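Local coordinates for protein phosphodiesterase (Trypanosoma brucei brucei, PDB 5H2Q) that belongs to the phosphodiesterase family, whose all-helical fold here holds zinc and magnesium ions and a ligand pocket, at residues Gly107-Lys112 / Gln315-Thr320; Ile196-Ala201 / Thr233-Met238; Glu209-Tyr214 / Gln307-Ala312. All coordinates share one frame; numbering follows the deposited sequence.

How the interactions relate
Helix 227-242 ties the three contacts together. All are largely buried, interaction 2 lying closest to the chain's centre. There the helix packs against helix 185-200, and its Met238 lies near the zinc ion; its Leu237 touches Val109 and Met317 of interaction 1, and its Asp235, Val236 and Thr233 meet Phe210 and Tyr214 of interaction 3. Interactions 1 and 3 share a hydrogen bond, Gln315 NE2 to Val310 O, where helix 290-312 gives way to helix 318-334. Chemistry follows place: interaction 2 is close helix packing around sulfur and small side chains, interaction 1 joins two glycine backbones through water, and interaction 3 has an apolar centre and, at its exposed margin, a salt bridge with a weak hydrogen bond.

Interaction 1. Residues Gly107-Lys112 / Gln315-Thr320; sequences GNVYEK and QGMQWT
Gly107 and Gly316 meet backbone to backbone, their CA atoms only 4.3 Å apart. Gly316 has no side chain to stand in the way of Gly107 O, and its CA lies 3.3 Å from that oxygen. Gly107 CA returns a CA-H...O contact to Gly316 O at 3.5 Å. The bareness of Gly107 matters on another side, where Met317 CG and Trp319 CZ3 crowd the place a CB would take. A water completes the polar part. It donates to Gly107 O at 2.8 Å and accepts from Gly316 N, bridging the loop after helix 90-105 to the turn before helix 318-334.

The aromatic contribution comes from Trp319, whose CZ3 reaches Gly107 CA at 3.5 Å. The glycine sits at the ring edge, in the plane of the indole, while Thr320 CG2 lies over one face toward the rim.

Apolar packing is confined to Val109 and Met317, which pass at a slant with Val109 CG2 3.7 Å from Met317 SD. Both side chains also rest on Leu237 of helix 227-242, so this pair faces the protein interior.

Within 315-320, Met317 O is gripped by two donors of one residue, Thr320 N and Thr320 OG1, the hydroxyl at 2.6 Å and nearly in line with the C=O.

The two segments are therefore joined by weak CA-H...O contacts, one bridging water and van der Waals packing, without any charged pair; their closeness depends on the bare glycine backbones.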
ATOM      1  N   GLY A 107       5.197  12.258 -10.301  1.00 16.89           N
ATOM      2  CA  GLY A 107       5.927  13.003  -9.274  1.00 16.85           C
ATOM      3  C   GLY A 107       7.431  13.051  -9.445  1.00 20.95           C
ATOM      4  O   GLY A 107       8.120  13.663  -8.625  1.00 21.16           O
ATOM      5  N   ASN A 108       7.973  12.366 -10.510  1.00 18.32           N
ATOM      6  CA  ASN A 108       9.403  12.282 -10.852  1.00 17.60           C
ATOM      7  C   ASN A 108      10.286  11.601  -9.806  1.00 18.22           C
ATOM      8  O   ASN A 108      11.508  11.740  -9.870  1.00 17.94           O
ATOM      9  CB  ASN A 108       9.982  13.677 -11.197  1.00 22.04           C
ATOM     10  CG  ASN A 108       9.235  14.418 -12.275  1.00 42.97           C
ATOM     11  OD1 ASN A 108       8.717  13.832 -13.223  1.00 35.16           O
ATOM     12  ND2 ASN A 108       9.165  15.729 -12.141  1.00 38.55           N
ATOM     13  N   VAL A 109       9.705  10.815  -8.862  1.00 14.99           N
ATOM     14  CA  VAL A 109      10.529  10.137  -7.878  1.00 15.05           C
ATOM     15  C   VAL A 109      11.339   8.998  -8.522  1.00 17.17           C
ATOM     16  O   VAL A 109      12.310   8.528  -7.926  1.00 16.56           O
ATOM     17  CB  VAL A 109       9.744   9.699  -6.600  1.00 18.72           C
ATOM     18  CG1 VAL A 109      10.701   9.160  -5.545  1.00 19.23           C
ATOM     19  CG2 VAL A 109       8.970  10.879  -6.023  1.00 19.80           C
ATOM     20  N   TYR A 110      11.010   8.618  -9.781  1.00 14.47           N
ATOM     21  CA  TYR A 110      11.816   7.596 -10.461  1.00 13.98           C
ATOM     22  C   TYR A 110      13.302   8.047 -10.566  1.00 17.77           C
ATOM     23  O   TYR A 110      14.177   7.191 -10.618  1.00 16.65           O
ATOM     24  CB  TYR A 110      11.255   7.267 -11.867  1.00 14.68           C
ATOM     25  CG  TYR A 110      11.510   8.342 -12.895  1.00 15.23           C
ATOM     26  CD1 TYR A 110      12.669   8.333 -13.674  1.00 18.60           C
ATOM     27  CD2 TYR A 110      10.605   9.382 -13.083  1.00 15.87           C
ATOM     28  CE1 TYR A 110      12.933   9.356 -14.590  1.00 18.79           C
ATOM     29  CE2 TYR A 110      10.870  10.418 -13.976  1.00 17.01           C
ATOM     30  CZ  TYR A 110      12.028  10.395 -14.738  1.00 18.73           C
ATOM     31  OH  TYR A 110      12.236  11.406 -15.659  1.00 20.04           O
ATOM     32  N   GLU A 111      13.566   9.380 -10.618  1.00 14.60           N
ATOM     33  CA  GLU A 111      14.952   9.880 -10.675  1.00 14.04           C
ATOM     34  C   GLU A 111      15.755   9.565  -9.411  1.00 17.51           C
ATOM     35  O   GLU A 111      16.991   9.528  -9.467  1.00 17.87           O
ATOM     36  CB  GLU A 111      14.967  11.401 -10.880  1.00 14.53           C
ATOM     37  CG  GLU A 111      14.210  11.850 -12.123  1.00 15.95           C
ATOM     38  CD  GLU A 111      14.421  13.311 -12.449  1.00 26.65           C
ATOM     39  OE1 GLU A 111      14.462  14.122 -11.495  1.00 19.15           O
ATOM     40  OE2 GLU A 111      14.594  13.643 -13.647  1.00 19.04           O
ATOM     41  N   LYS A 112      15.046   9.346  -8.275  1.00 14.96           N
ATOM     42  CA  LYS A 112      15.675   9.084  -6.978  1.00 16.03           C
ATOM     43  C   LYS A 112      15.924   7.597  -6.710  1.00 22.40           C
ATOM     44  O   LYS A 112      16.483   7.260  -5.662  1.00 23.44           O
ATOM     45  CB  LYS A 112      14.796   9.642  -5.842  1.00 18.54           C
ATOM     46  CG  LYS A 112      14.167  11.040  -6.056  1.00 28.77           C
ATOM     47  CD  LYS A 112      15.205  12.147  -6.178  1.00 32.04           C
ATOM     48  CE  LYS A 112      14.537  13.493  -6.225  1.00 32.29           C
ATOM     49  NZ  LYS A 112      15.470  14.537  -6.709  1.00 30.91           N
ATOM     50  N   GLN A 315      10.021  17.475  -4.545  1.00 24.62           N
ATOM     51  CA  GLN A 315       9.350  18.645  -5.106  1.00 24.90           C
ATOM     52  C   GLN A 315       8.267  18.309  -6.103  1.00 26.46           C
ATOM     53  O   GLN A 315       7.270  19.020  -6.160  1.00 26.97           O
ATOM     54  CB  GLN A 315      10.370  19.643  -5.734  1.00 27.16           C
ATOM     55  CG  GLN A 315      11.471  20.124  -4.784  1.00 38.57           C
ATOM     56  CD  GLN A 315      11.017  21.254  -3.889  1.00 66.67           C
ATOM     57  OE1 GLN A 315      11.142  22.439  -4.224  1.00 63.45           O
ATOM     58  NE2 GLN A 315      10.514  20.913  -2.711  1.00 58.20           N
ATOM     59  N   GLY A 316       8.449  17.228  -6.876  1.00 23.07           N
ATOM     60  CA  GLY A 316       7.463  16.797  -7.862  1.00 21.04           C
ATOM     61  C   GLY A 316       6.165  16.257  -7.295  1.00 22.43           C
ATOM     62  O   GLY A 316       5.180  16.153  -8.031  1.00 20.80           O
ATOM     63  N   MET A 317       6.150  15.934  -5.975  1.00 19.94           N
ATOM     64  CA  MET A 317       4.966  15.426  -5.262  1.00 19.91           C
ATOM     65  C   MET A 317       4.205  16.549  -4.515  1.00 26.25           C
ATOM     66  O   MET A 317       3.372  16.253  -3.666  1.00 25.73           O
ATOM     67  CB  MET A 317       5.349  14.282  -4.306  1.00 20.81           C
ATOM     68  CG  MET A 317       5.413  12.907  -4.981  1.00 22.58           C
ATOM     69  SD  MET A 317       6.097  11.686  -3.859  1.00 23.32           S
ATOM     70  CE  MET A 317       4.638  11.468  -2.683  1.00 20.42           C
ATOM     71  N   GLN A 318       4.435  17.831  -4.882  1.00 24.17           N
ATOM     72  CA  GLN A 318       3.759  18.988  -4.261  1.00 23.49           C
ATOM     73  C   GLN A 318       2.211  18.901  -4.296  1.00 27.23           C
ATOM     74  O   GLN A 318       1.565  19.361  -3.352  1.00 26.71           O
ATOM     75  CB  GLN A 318       4.281  20.305  -4.900  1.00 24.90           C
ATOM     76  CG  GLN A 318       3.634  21.617  -4.396  1.00 33.09           C
ATOM     77  CD  GLN A 318       3.795  21.850  -2.906  1.00 38.28           C
ATOM     78  OE1 GLN A 318       4.889  21.718  -2.339  1.00 29.10           O
ATOM     79  NE2 GLN A 318       2.711  22.220  -2.245  1.00 37.09           N
ATOM     80  N   TRP A 319       1.616  18.264  -5.344  1.00 22.19           N
ATOM     81  CA  TRP A 319       0.164  18.112  -5.479  1.00 22.30           C
ATOM     82  C   TRP A 319      -0.466  17.365  -4.287  1.00 25.98           C
ATOM     83  O   TRP A 319      -1.664  17.564  -4.010  1.00 27.32           O
ATOM     84  CB  TRP A 319      -0.217  17.429  -6.812  1.00 21.55           C
ATOM     85  CG  TRP A 319      -0.261  15.918  -6.751  1.00 21.90           C
ATOM     86  CD1 TRP A 319      -1.278  15.148  -6.265  1.00 24.35           C
ATOM     87  CD2 TRP A 319       0.763  15.004  -7.182  1.00 21.41           C
ATOM     88  NE1 TRP A 319      -0.945  13.813  -6.342  1.00 22.85           N
ATOM     89  CE2 TRP A 319       0.288  13.695  -6.930  1.00 23.81           C
ATOM     90  CE3 TRP A 319       2.031  15.164  -7.775  1.00 22.22           C
ATOM     91  CZ2 TRP A 319       1.037  12.550  -7.251  1.00 23.37           C
ATOM     92  CZ3 TRP A 319       2.777  14.029  -8.084  1.00 23.59           C
ATOM     93  CH2 TRP A 319       2.288  12.741  -7.808  1.00 24.09           C
ATOM     94  N   THR A 320       0.312  16.445  -3.663  1.00 21.57           N
ATOM     95  CA  THR A 320      -0.150  15.620  -2.524  1.00 22.25           C
ATOM     96  C   THR A 320      -0.481  16.552  -1.347  1.00 28.57           C
ATOM     97  O   THR A 320      -1.531  16.401  -0.725  1.00 26.48           O
ATOM     98  CB  THR A 320       0.851  14.520  -2.128  1.00 25.23           C
ATOM     99  OG1 THR A 320       2.076  15.083  -1.689  1.00 21.40           O
ATOM    100  CG2 THR A 320       1.080  13.473  -3.220  1.00 24.63           C
TER
HETATM  101  O   HOH W   1      10.043  14.673  -6.785  1.00 22.52           O

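Interaction 2. Residues Ile196-Ala201 / Thr233-Met238; sequences IDCVLA and TMDVLM
Cys198 SG sits against Met234 CB at 3.6 Å and forms the tight middle of the contact between helix 185-200 and helix 227-242. With chi1 at -76°, SG stands anti to the carbonyl carbon and beside the backbone N, and reaches the backbone of the opposing helix at Met234 C as well as that CB. One turn further along, Met238 lays its CG 3.6 Å from Cys198 O and more loosely beside Cys198 CB. Ala201, at the end of its segment, brings only a methyl, its CB 3.7 Å from Asp235 CB. With the small Cys198 and Ala201 on one side, the backbones come near. The CA atoms of Cys198 and Asp235 are 4.8 Å apart, and the short helix axes approach to 8.7 Å at a crossing angle of -45°.

The looser, more polar part is at Asp197, which is partly exposed and contributes little. Asp235 OD1 packs 3.6 Å from Cys198 CA, but its hydrogen bond is to Gln231 NE2, one turn earlier on its own helix. The two carboxylates remain apart, Asp197 OD2 lying 6.0 Å from Asp235 OD1. Phe210 of helix 207-217 closes over Ala201 and Asp235.

On the buried side, Thr124 and Leu121 of helix 115-127 touch Cys198 and Met238 respectively. The Met238 side chain is about 7 Å from the zinc ion, and helix 227-242 continues to Asp242, which belongs to the zinc site with His92, His128 and Asp129.

The helices thus meet through sulfur, methyl and methylene contacts, with Met238 the member placed near the zinc ion, while the one buried carboxylate finds its hydrogen-bonding partner within its own helix.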
ATOM      1  N   ILE A 196      11.039  -6.665   1.633  1.00 12.28           N
ATOM      2  CA  ILE A 196      10.856  -6.968   3.047  1.00 11.52           C
ATOM      3  C   ILE A 196      11.018  -5.699   3.892  1.00 15.92           C
ATOM      4  O   ILE A 196      10.108  -5.393   4.675  1.00 15.98           O
ATOM      5  CB  ILE A 196      11.781  -8.167   3.458  1.00 13.75           C
ATOM      6  CG1 ILE A 196      11.227  -9.478   2.809  1.00 14.18           C
ATOM      7  CG2 ILE A 196      11.883  -8.307   5.005  1.00 14.80           C
ATOM      8  CD1 ILE A 196      12.258 -10.647   2.720  1.00 16.91           C
ATOM      9  N   ASP A 197      12.077  -4.885   3.650  1.00 13.35           N
ATOM     10  CA  ASP A 197      12.254  -3.643   4.416  1.00 13.77           C
ATOM     11  C   ASP A 197      11.109  -2.657   4.189  1.00 15.78           C
ATOM     12  O   ASP A 197      10.624  -2.069   5.151  1.00 11.91           O
ATOM     13  CB  ASP A 197      13.625  -3.002   4.151  1.00 16.81           C
ATOM     14  CG  ASP A 197      14.812  -3.715   4.813  1.00 23.72           C
ATOM     15  OD1 ASP A 197      14.592  -4.511   5.757  1.00 25.15           O
ATOM     16  OD2 ASP A 197      15.954  -3.450   4.413  1.00 28.68           O
ATOM     17  N   CYS A 198      10.591  -2.578   2.942  1.00 13.35           N
ATOM     18  CA  CYS A 198       9.461  -1.726   2.612  1.00 13.91           C
ATOM     19  C   CYS A 198       8.212  -2.155   3.345  1.00 15.27           C
ATOM     20  O   CYS A 198       7.487  -1.291   3.851  1.00 14.55           O
ATOM     21  CB  CYS A 198       9.219  -1.716   1.114  1.00 13.68           C
ATOM     22  SG  CYS A 198      10.389  -0.701   0.213  1.00 15.59           S
ATOM     23  N   VAL A 199       7.949  -3.475   3.369  1.00 12.56           N
ATOM     24  CA  VAL A 199       6.764  -3.992   4.076  1.00 11.48           C
ATOM     25  C   VAL A 199       6.895  -3.724   5.578  1.00 15.55           C
ATOM     26  O   VAL A 199       5.937  -3.251   6.204  1.00 15.56           O
ATOM     27  CB  VAL A 199       6.463  -5.470   3.755  1.00 13.69           C
ATOM     28  CG1 VAL A 199       5.283  -6.003   4.593  1.00 13.20           C
ATOM     29  CG2 VAL A 199       6.200  -5.638   2.257  1.00 13.73           C
ATOM     30  N   LEU A 200       8.080  -3.969   6.141  1.00 11.21           N
ATOM     31  CA  LEU A 200       8.268  -3.721   7.580  1.00 12.03           C
ATOM     32  C   LEU A 200       8.120  -2.230   7.932  1.00 15.43           C
ATOM     33  O   LEU A 200       7.649  -1.901   9.023  1.00 17.47           O
ATOM     34  CB  LEU A 200       9.606  -4.280   8.052  1.00 12.54           C
ATOM     35  CG  LEU A 200       9.803  -5.815   7.933  1.00 16.09           C
ATOM     36  CD1 LEU A 200      11.205  -6.200   8.355  1.00 17.57           C
ATOM     37  CD2 LEU A 200       8.799  -6.589   8.803  1.00 19.77           C
ATOM     38  N   ALA A 201       8.463  -1.336   6.994  1.00 12.07           N
ATOM     39  CA  ALA A 201       8.315   0.114   7.149  1.00 13.00           C
ATOM     40  C   ALA A 201       6.864   0.624   7.194  1.00 16.04           C
ATOM     41  O   ALA A 201       6.639   1.814   7.485  1.00 15.12           O
ATOM     42  CB  ALA A 201       9.070   0.829   6.053  1.00 13.38           C
ATOM     43  N   THR A 233      14.171   6.111   0.715  1.00 18.38           N
ATOM     44  CA  THR A 233      13.243   6.689  -0.242  1.00 17.18           C
ATOM     45  C   THR A 233      12.151   5.631  -0.554  1.00 16.84           C
ATOM     46  O   THR A 233      10.974   5.980  -0.622  1.00 15.89           O
ATOM     47  CB  THR A 233      13.978   7.143  -1.517  1.00 22.64           C
ATOM     48  OG1 THR A 233      14.987   8.095  -1.153  1.00 26.27           O
ATOM     49  CG2 THR A 233      13.050   7.764  -2.524  1.00 20.87           C
ATOM     50  N   MET A 234      12.557   4.367  -0.758  1.00 14.32           N
ATOM     51  CA  MET A 234      11.596   3.279  -1.022  1.00 12.14           C
ATOM     52  C   MET A 234      10.622   3.125   0.166  1.00 16.58           C
ATOM     53  O   MET A 234       9.416   3.051  -0.047  1.00 15.66           O
ATOM     54  CB  MET A 234      12.334   1.952  -1.237  1.00 13.86           C
ATOM     55  CG  MET A 234      13.161   1.918  -2.530  1.00 15.25           C
ATOM     56  SD  MET A 234      13.913   0.319  -2.821  1.00 17.47           S
ATOM     57  CE  MET A 234      12.440  -0.637  -3.318  1.00 15.34           C
ATOM     58  N   ASP A 235      11.143   3.131   1.412  1.00 15.82           N
ATOM     59  CA  ASP A 235      10.287   3.013   2.619  1.00 14.44           C
ATOM     60  C   ASP A 235       9.311   4.177   2.675  1.00 16.42           C
ATOM     61  O   ASP A 235       8.105   3.983   2.858  1.00 15.62           O
ATOM     62  CB  ASP A 235      11.161   3.034   3.886  1.00 15.92           C
ATOM     63  CG  ASP A 235      12.111   1.881   4.077  1.00 18.82           C
ATOM     64  OD1 ASP A 235      11.935   0.831   3.396  1.00 18.37           O
ATOM     65  OD2 ASP A 235      13.010   1.997   4.941  1.00 22.64           O
ATOM     66  N   VAL A 236       9.819   5.408   2.463  1.00 15.67           N
ATOM     67  CA  VAL A 236       8.996   6.617   2.452  1.00 15.50           C
ATOM     68  C   VAL A 236       7.939   6.596   1.342  1.00 15.26           C
ATOM     69  O   VAL A 236       6.797   7.017   1.569  1.00 14.23           O
ATOM     70  CB  VAL A 236       9.917   7.863   2.410  1.00 22.03           C
ATOM     71  CG1 VAL A 236       9.200   9.103   1.872  1.00 23.11           C
ATOM     72  CG2 VAL A 236      10.484   8.103   3.800  1.00 22.50           C
ATOM     73  N   LEU A 237       8.268   6.037   0.164  1.00 13.19           N
ATOM     74  CA  LEU A 237       7.268   5.959  -0.887  1.00 13.63           C
ATOM     75  C   LEU A 237       6.200   4.892  -0.597  1.00 14.74           C
ATOM     76  O   LEU A 237       5.039   5.100  -0.914  1.00 15.45           O
ATOM     77  CB  LEU A 237       7.926   5.679  -2.245  1.00 14.38           C
ATOM     78  CG  LEU A 237       8.503   6.873  -2.936  1.00 19.76           C
ATOM     79  CD1 LEU A 237       9.140   6.429  -4.211  1.00 22.64           C
ATOM     80  CD2 LEU A 237       7.423   7.924  -3.247  1.00 22.93           C
ATOM     81  N   MET A 238       6.599   3.752  -0.025  1.00 13.18           N
ATOM     82  CA  MET A 238       5.645   2.707   0.386  1.00 12.51           C
ATOM     83  C   MET A 238       4.715   3.312   1.446  1.00 15.13           C
ATOM     84  O   MET A 238       3.487   3.195   1.363  1.00 13.84           O
ATOM     85  CB  MET A 238       6.434   1.517   0.973  1.00 13.89           C
ATOM     86  CG  MET A 238       5.617   0.243   1.200  1.00 16.40           C
ATOM     87  SD  MET A 238       4.595  -0.385  -0.179  1.00 18.07           S
ATOM     88  CE  MET A 238       5.756  -0.415  -1.532  1.00 16.60           C
TER

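Interaction 3. Residues Glu209-Tyr214 / Gln307-Ala312; sequences EFLEKY and QKIVDA
Leu211 CD1 presses on Ile309 CG2 at 3.6 Å, the two side chains crossing at about a right angle. The same Ile309 methyl meets Tyr214, approaching CE2 at 4.0 Å from an oblique direction, so one methyl touches both a leucine branch and an aromatic ring. Ile309 chi1 of 72° puts CG1 between the backbone N and the carbonyl carbon; the other branch, CG2, stands anti to the carbonyl carbon and makes the contact. The second leucine methyl, CD2, lies 4.1 Å from Lys308 CD, on the aliphatic part of a lysine that is extended beyond CG.

Lys308 carries its NZ past this packing to Glu212 OE1, forming a salt bridge whose hydrogen bond is weak at 3.3 Å. Glu212 is exposed, which places this bridge at the margin of the contact.

Helices 207-217 and 290-312 run nearly parallel here, 16° apart, in the all-helical phosphodiesterase fold. Their short axes come no closer than 10.9 Å, and the gap is spanned by long side chains instead of close backbone packing.

Further out, Tyr214 is backed by Thr233 and Val236 of helix 227-242, and Leu314, in the loop after helix 290-312, touches both Tyr214 and Ile309. Leu215 lies against Lys308 and Ala312. Helix 290-312 is itself placed by Val310, which packs on Gln318 and Val321 of helix 318-334.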
ATOM      1  N   GLU A 209       9.588   7.248  13.277  1.00 21.74           N
ATOM      2  CA  GLU A 209      10.920   6.658  13.191  1.00 20.85           C
ATOM      3  C   GLU A 209      11.394   6.695  11.714  1.00 25.87           C
ATOM      4  O   GLU A 209      12.400   7.344  11.417  1.00 24.61           O
ATOM      5  CB  GLU A 209      10.904   5.237  13.739  1.00 22.22           C
ATOM      6  CG  GLU A 209      12.253   4.565  13.748  1.00 26.89           C
ATOM      7  CD  GLU A 209      12.197   3.063  13.914  1.00 41.91           C
ATOM      8  OE1 GLU A 209      11.226   2.553  14.521  1.00 32.87           O
ATOM      9  OE2 GLU A 209      13.164   2.400  13.481  1.00 31.83           O
ATOM     10  N   PHE A 210      10.633   6.056  10.790  1.00 20.11           N
ATOM     11  CA  PHE A 210      11.006   6.097   9.368  1.00 19.62           C
ATOM     12  C   PHE A 210      11.042   7.487   8.776  1.00 26.25           C
ATOM     13  O   PHE A 210      11.976   7.776   8.020  1.00 26.51           O
ATOM     14  CB  PHE A 210      10.102   5.193   8.535  1.00 19.87           C
ATOM     15  CG  PHE A 210      10.508   3.764   8.721  1.00 20.35           C
ATOM     16  CD1 PHE A 210      11.534   3.209   7.958  1.00 20.91           C
ATOM     17  CD2 PHE A 210       9.861   2.957   9.652  1.00 20.39           C
ATOM     18  CE1 PHE A 210      11.913   1.873   8.133  1.00 21.21           C
ATOM     19  CE2 PHE A 210      10.231   1.620   9.814  1.00 22.02           C
ATOM     20  CZ  PHE A 210      11.259   1.088   9.061  1.00 19.40           C
ATOM     21  N   LEU A 211      10.029   8.337   9.089  1.00 22.92           N
ATOM     22  CA  LEU A 211       9.947   9.709   8.590  1.00 24.30           C
ATOM     23  C   LEU A 211      11.161  10.544   9.018  1.00 29.67           C
ATOM     24  O   LEU A 211      11.794  11.155   8.166  1.00 28.17           O
ATOM     25  CB  LEU A 211       8.625  10.425   8.972  1.00 24.02           C
ATOM     26  CG  LEU A 211       8.520  11.933   8.574  1.00 28.19           C
ATOM     27  CD1 LEU A 211       8.652  12.128   7.054  1.00 28.21           C
ATOM     28  CD2 LEU A 211       7.243  12.568   9.077  1.00 32.39           C
ATOM     29  N   GLU A 212      11.479  10.567  10.314  1.00 28.13           N
ATOM     30  CA  GLU A 212      12.604  11.379  10.780  1.00 28.81           C
ATOM     31  C   GLU A 212      13.964  10.804  10.330  1.00 35.19           C
ATOM     32  O   GLU A 212      14.858  11.597  10.013  1.00 33.88           O
ATOM     33  CB  GLU A 212      12.528  11.661  12.295  1.00 29.85           C
ATOM     34  CG  GLU A 212      11.314  12.507  12.694  1.00 35.74           C
ATOM     35  CD  GLU A 212      11.081  13.872  12.061  1.00 48.85           C
ATOM     36  OE1 GLU A 212       9.898  14.261  11.926  1.00 51.33           O
ATOM     37  OE2 GLU A 212      12.067  14.560  11.713  1.00 40.46           O
ATOM     38  N   LYS A 213      14.090   9.455  10.196  1.00 33.05           N
ATOM     39  CA  LYS A 213      15.315   8.819   9.696  1.00 33.26           C
ATOM     40  C   LYS A 213      15.591   9.246   8.243  1.00 37.39           C
ATOM     41  O   LYS A 213      16.746   9.492   7.880  1.00 38.88           O
ATOM     42  CB  LYS A 213      15.269   7.287   9.821  1.00 35.81           C
ATOM     43  CG  LYS A 213      16.631   6.631   9.606  1.00 44.56           C
ATOM     44  CD  LYS A 213      16.607   5.108   9.626  1.00 50.43           C
ATOM     45  CE  LYS A 213      17.946   4.572   9.162  1.00 55.09           C
ATOM     46  NZ  LYS A 213      17.987   3.087   9.123  1.00 60.29           N
ATOM     47  N   TYR A 214      14.529   9.384   7.437  1.00 30.12           N
ATOM     48  CA  TYR A 214      14.639   9.814   6.049  1.00 28.23           C
ATOM     49  C   TYR A 214      15.047  11.282   5.991  1.00 32.93           C
ATOM     50  O   TYR A 214      15.998  11.617   5.285  1.00 31.52           O
ATOM     51  CB  TYR A 214      13.306   9.587   5.309  1.00 27.39           C
ATOM     52  CG  TYR A 214      13.222  10.199   3.928  1.00 26.38           C
ATOM     53  CD1 TYR A 214      13.866   9.609   2.839  1.00 26.72           C
ATOM     54  CD2 TYR A 214      12.429  11.318   3.687  1.00 25.61           C
ATOM     55  CE1 TYR A 214      13.775  10.159   1.561  1.00 22.93           C
ATOM     56  CE2 TYR A 214      12.353  11.892   2.418  1.00 26.10           C
ATOM     57  CZ  TYR A 214      13.010  11.295   1.352  1.00 26.10           C
ATOM     58  OH  TYR A 214      12.909  11.845   0.094  1.00 27.30           O
ATOM     59  N   GLN A 307       4.165  17.272   3.550  1.00 24.74           N
ATOM     60  CA  GLN A 307       4.838  18.573   3.511  1.00 24.95           C
ATOM     61  C   GLN A 307       6.354  18.423   3.686  1.00 27.44           C
ATOM     62  O   GLN A 307       7.103  19.011   2.909  1.00 28.57           O
ATOM     63  CB  GLN A 307       4.235  19.534   4.579  1.00 26.30           C
ATOM     64  CG  GLN A 307       4.788  20.969   4.553  1.00 28.82           C
ATOM     65  CD  GLN A 307       4.276  21.756   3.371  1.00 59.41           C
ATOM     66  OE1 GLN A 307       3.130  22.221   3.347  1.00 55.46           O
ATOM     67  NE2 GLN A 307       5.114  21.910   2.357  1.00 59.39           N
ATOM     68  N   LYS A 308       6.794  17.622   4.681  1.00 22.99           N
ATOM     69  CA  LYS A 308       8.198  17.403   5.036  1.00 22.87           C
ATOM     70  C   LYS A 308       8.974  16.659   3.941  1.00 28.25           C
ATOM     71  O   LYS A 308      10.130  17.008   3.667  1.00 26.57           O
ATOM     72  CB  LYS A 308       8.338  16.670   6.376  1.00 25.66           C
ATOM     73  CG  LYS A 308       7.966  17.511   7.610  1.00 24.78           C
ATOM     74  CD  LYS A 308       7.917  16.623   8.863  1.00 29.35           C
ATOM     75  CE  LYS A 308       7.608  17.384  10.136  1.00 40.60           C
ATOM     76  NZ  LYS A 308       7.519  16.464  11.308  1.00 44.20           N
ATOM     77  N   ILE A 309       8.361  15.608   3.349  1.00 23.37           N
ATOM     78  CA  ILE A 309       9.072  14.854   2.320  1.00 22.47           C
ATOM     79  C   ILE A 309       9.178  15.668   1.020  1.00 26.65           C
ATOM     80  O   ILE A 309      10.228  15.586   0.375  1.00 26.90           O
ATOM     81  CB  ILE A 309       8.561  13.394   2.108  1.00 24.23           C
ATOM     82  CG1 ILE A 309       7.186  13.369   1.409  1.00 23.57           C
ATOM     83  CG2 ILE A 309       8.585  12.613   3.440  1.00 23.47           C
ATOM     84  CD1 ILE A 309       6.606  11.935   1.112  1.00 24.43           C
ATOM     85  N   VAL A 310       8.137  16.471   0.678  1.00 24.06           N
ATOM     86  CA  VAL A 310       8.091  17.355  -0.498  1.00 24.13           C
ATOM     87  C   VAL A 310       9.171  18.440  -0.342  1.00 30.83           C
ATOM     88  O   VAL A 310      10.004  18.594  -1.229  1.00 28.33           O
ATOM     89  CB  VAL A 310       6.682  17.951  -0.815  1.00 27.74           C
ATOM     90  CG1 VAL A 310       6.763  19.050  -1.871  1.00 27.28           C
ATOM     91  CG2 VAL A 310       5.702  16.866  -1.264  1.00 27.67           C
ATOM     92  N   ASP A 311       9.198  19.127   0.823  1.00 28.34           N
ATOM     93  CA  ASP A 311      10.173  20.181   1.105  1.00 28.53           C
ATOM     94  C   ASP A 311      11.623  19.691   1.169  1.00 33.29           C
ATOM     95  O   ASP A 311      12.506  20.429   0.730  1.00 34.30           O
ATOM     96  CB  ASP A 311       9.799  20.962   2.389  1.00 29.91           C
ATOM     97  CG  ASP A 311       8.474  21.712   2.329  1.00 39.08           C
ATOM     98  OD1 ASP A 311       7.878  21.784   1.236  1.00 39.64           O
ATOM     99  OD2 ASP A 311       8.016  22.193   3.388  1.00 44.66           O
ATOM    100  N   ALA A 312      11.884  18.473   1.686  1.00 27.99           N
ATOM    101  CA  ALA A 312      13.261  17.980   1.785  1.00 27.74           C
ATOM    102  C   ALA A 312      13.862  17.462   0.476  1.00 33.04           C
ATOM    103  O   ALA A 312      15.091  17.475   0.326  1.00 31.42           O
ATOM    104  CB  ALA A 312      13.370  16.906   2.850  1.00 28.37           C
TER